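Local atomic coordinates of DNA-damage inducible protein DDI1-like protein (PDB entry 5YQ8), a protein that probably acts as a retropepsin-like aspartic endopeptidase of the DDI1 family, the chain here being its retroviral protease-like domain. Residues L40-M48 / I60-P68. Sequence-based numbering, arbitrary orientation.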
# COMPACT_ATOMS: atom_id res chain seq x y z
N LEU A 40 -0.76 -22.20 -13.71
CA LEU A 40 -2.00 -21.44 -13.75
C LEU A 40 -2.34 -20.84 -15.10
O LEU A 40 -3.32 -20.10 -15.23
CB LEU A 40 -1.91 -20.28 -12.74
CG LEU A 40 -1.62 -20.62 -11.30
CD1 LEU A 40 -1.57 -19.35 -10.49
CD2 LEU A 40 -2.71 -21.56 -10.77
N MET A 41 -1.58 -21.15 -16.14
CA MET A 41 -1.87 -20.59 -17.48
C MET A 41 -3.14 -21.11 -18.06
O MET A 41 -3.87 -20.36 -18.73
CB MET A 41 -0.74 -20.91 -18.43
CG MET A 41 0.55 -20.22 -18.03
SD MET A 41 0.43 -18.50 -18.40
CE MET A 41 0.07 -17.73 -16.85
N ARG A 42 -3.44 -22.39 -17.80
CA ARG A 42 -4.68 -22.98 -18.28
C ARG A 42 -5.93 -22.25 -17.69
O ARG A 42 -7.00 -22.28 -18.27
CB ARG A 42 -4.69 -24.45 -17.93
CG ARG A 42 -5.74 -25.22 -18.68
CD ARG A 42 -6.99 -25.51 -17.89
NE ARG A 42 -6.78 -26.15 -16.60
CZ ARG A 42 -7.76 -26.30 -15.72
NH1 ARG A 42 -8.99 -25.83 -16.01
NH2 ARG A 42 -7.53 -26.89 -14.53
N LEU A 43 -5.77 -21.69 -16.51
CA LEU A 43 -6.81 -20.92 -15.83
C LEU A 43 -6.91 -19.46 -16.28
O LEU A 43 -7.87 -18.79 -15.91
CB LEU A 43 -6.57 -20.98 -14.31
CG LEU A 43 -6.79 -22.32 -13.60
CD1 LEU A 43 -6.62 -22.16 -12.10
CD2 LEU A 43 -8.21 -22.80 -13.91
N VAL A 44 -5.92 -18.98 -17.03
CA VAL A 44 -5.89 -17.60 -17.43
C VAL A 44 -6.93 -17.37 -18.52
O VAL A 44 -6.78 -17.88 -19.63
CB VAL A 44 -4.49 -17.15 -17.88
CG1 VAL A 44 -4.54 -15.70 -18.42
CG2 VAL A 44 -3.54 -17.27 -16.69
N ASP A 45 -7.97 -16.59 -18.19
CA ASP A 45 -8.97 -16.23 -19.17
C ASP A 45 -8.40 -15.13 -20.00
O ASP A 45 -8.04 -14.10 -19.48
CB ASP A 45 -10.28 -15.81 -18.48
CG ASP A 45 -11.33 -15.26 -19.47
OD1 ASP A 45 -11.07 -15.25 -20.70
OD2 ASP A 45 -12.40 -14.79 -19.00
N VAL A 46 -8.36 -15.29 -21.31
CA VAL A 46 -7.61 -14.36 -22.18
C VAL A 46 -8.58 -13.44 -22.91
O VAL A 46 -8.25 -12.92 -23.95
CB VAL A 46 -6.75 -15.09 -23.25
CG1 VAL A 46 -5.53 -15.74 -22.64
CG2 VAL A 46 -7.58 -16.16 -23.94
N ARG A 47 -9.78 -13.21 -22.36
CA ARG A 47 -10.77 -12.38 -23.03
C ARG A 47 -10.54 -10.92 -22.80
O ARG A 47 -11.03 -10.09 -23.53
CB ARG A 47 -12.18 -12.76 -22.60
CG ARG A 47 -12.61 -14.12 -23.11
CD ARG A 47 -14.05 -14.37 -22.76
NE ARG A 47 -14.27 -14.39 -21.33
CZ ARG A 47 -15.46 -14.51 -20.73
NH1 ARG A 47 -16.60 -14.57 -21.43
NH2 ARG A 47 -15.51 -14.52 -19.38
N MET A 48 -9.80 -10.59 -21.76
CA MET A 48 -9.57 -9.21 -21.37
C MET A 48 -8.09 -8.82 -21.61
O MET A 48 -7.59 -7.97 -20.88
CB MET A 48 -9.95 -9.09 -19.87
CG MET A 48 -9.37 -10.20 -18.95
SD MET A 48 -10.29 -11.78 -19.01
CE MET A 48 -11.96 -11.31 -18.53
N ILE A 60 -2.28 -6.63 -19.71
CA ILE A 60 -2.35 -7.86 -18.98
C ILE A 60 -2.34 -9.03 -19.98
O ILE A 60 -2.76 -8.90 -21.14
CB ILE A 60 -3.59 -7.89 -18.07
CG1 ILE A 60 -4.85 -8.11 -18.90
CG2 ILE A 60 -3.72 -6.57 -17.27
CD1 ILE A 60 -6.11 -8.10 -18.09
N CYS A 61 -1.87 -10.18 -19.51
CA CYS A 61 -2.04 -11.45 -20.19
C CYS A 61 -3.40 -12.05 -19.93
O CYS A 61 -3.73 -12.99 -20.58
CB CYS A 61 -1.03 -12.49 -19.71
SG CYS A 61 0.66 -12.18 -20.11
N GLY A 62 -4.15 -11.59 -18.93
CA GLY A 62 -5.48 -12.11 -18.65
C GLY A 62 -5.80 -11.89 -17.18
O GLY A 62 -5.10 -11.13 -16.50
N ARG A 63 -6.87 -12.54 -16.72
CA ARG A 63 -7.29 -12.49 -15.35
C ARG A 63 -7.60 -13.87 -14.83
O ARG A 63 -8.30 -14.59 -15.51
CB ARG A 63 -8.52 -11.62 -15.23
CG ARG A 63 -8.92 -11.27 -13.79
CD ARG A 63 -10.17 -10.40 -13.74
NE ARG A 63 -10.44 -9.93 -12.38
CZ ARG A 63 -11.27 -10.48 -11.48
NH1 ARG A 63 -12.02 -11.55 -11.76
NH2 ARG A 63 -11.38 -9.93 -10.26
N ILE A 64 -7.13 -14.22 -13.62
CA ILE A 64 -7.39 -15.54 -13.03
C ILE A 64 -8.53 -15.27 -12.06
O ILE A 64 -8.39 -14.53 -11.08
CB ILE A 64 -6.14 -16.08 -12.36
CG1 ILE A 64 -5.23 -16.73 -13.38
CG2 ILE A 64 -6.44 -17.15 -11.34
CD1 ILE A 64 -3.91 -17.25 -12.88
N HIS A 65 -9.69 -15.83 -12.34
CA HIS A 65 -10.91 -15.41 -11.59
C HIS A 65 -11.01 -16.06 -10.23
O HIS A 65 -11.63 -15.54 -9.33
CB HIS A 65 -12.18 -15.68 -12.41
CG HIS A 65 -12.17 -15.02 -13.74
ND1 HIS A 65 -12.00 -13.67 -13.90
CD2 HIS A 65 -12.28 -15.53 -14.99
CE1 HIS A 65 -12.06 -13.37 -15.19
NE2 HIS A 65 -12.21 -14.49 -15.87
N MET A 66 -10.37 -17.21 -10.10
CA MET A 66 -10.32 -17.96 -8.85
C MET A 66 -9.23 -18.98 -8.93
O MET A 66 -9.21 -19.78 -9.85
CB MET A 66 -11.63 -18.67 -8.51
CG MET A 66 -11.61 -19.31 -7.12
SD MET A 66 -10.99 -20.95 -7.23
CE MET A 66 -11.20 -21.54 -5.60
N THR A 67 -8.26 -18.85 -8.03
CA THR A 67 -7.27 -19.86 -7.77
C THR A 67 -7.12 -19.97 -6.26
O THR A 67 -7.03 -18.97 -5.56
CB THR A 67 -5.91 -19.53 -8.42
OG1 THR A 67 -4.94 -20.57 -8.13
CG2 THR A 67 -5.36 -18.22 -7.96
N PRO A 68 -7.02 -21.18 -5.78
CA PRO A 68 -6.70 -21.32 -4.34
C PRO A 68 -5.25 -20.94 -3.96
O PRO A 68 -4.30 -21.31 -4.60
CB PRO A 68 -7.00 -22.79 -4.04
CG PRO A 68 -7.70 -23.29 -5.28
CD PRO A 68 -7.19 -22.49 -6.41
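D45 and R63 form a single antiparallel hydrogen-bonded bridge, their CA atoms 5.6 Å apart, joined by two weak backbone bonds: D45 N to R63 O and R63 N to D45 O. G62, lacking a side chain, lets D45 O approach its CA to 3.3 Å, and V44 CG1 also lies against that CA. H65 NE2 donates a straight bond (178°, 3.2 Å) to the anti lone pair of D45 OD2, which lies in the ring plane. R47 meets the same oxygen from the syn side with NE and NH2 in a salt bridge, while its backbone N reaches D45 OD1 in an Asx turn. R63 NH1 donates to H65 ND1, which probably fixes the ring's orientation. Bent at chi2 and chi3 (-79° and -59°), M48 brings its CE to the ring edge at H65 CE1, 3.9 Å. Branched apolar side chains suit the more buried part: I64 CD1 packs on L40 CB (3.6 Å), I64 CG1 on V44 CG2, and L40 reaches helix 32-37 at A35. The contact thus lays the loop after that helix along strand 62-71, an edge strand within this chain of the retropepsin-like fold, where C61 and G62 opposite V82 make a classic beta bulge.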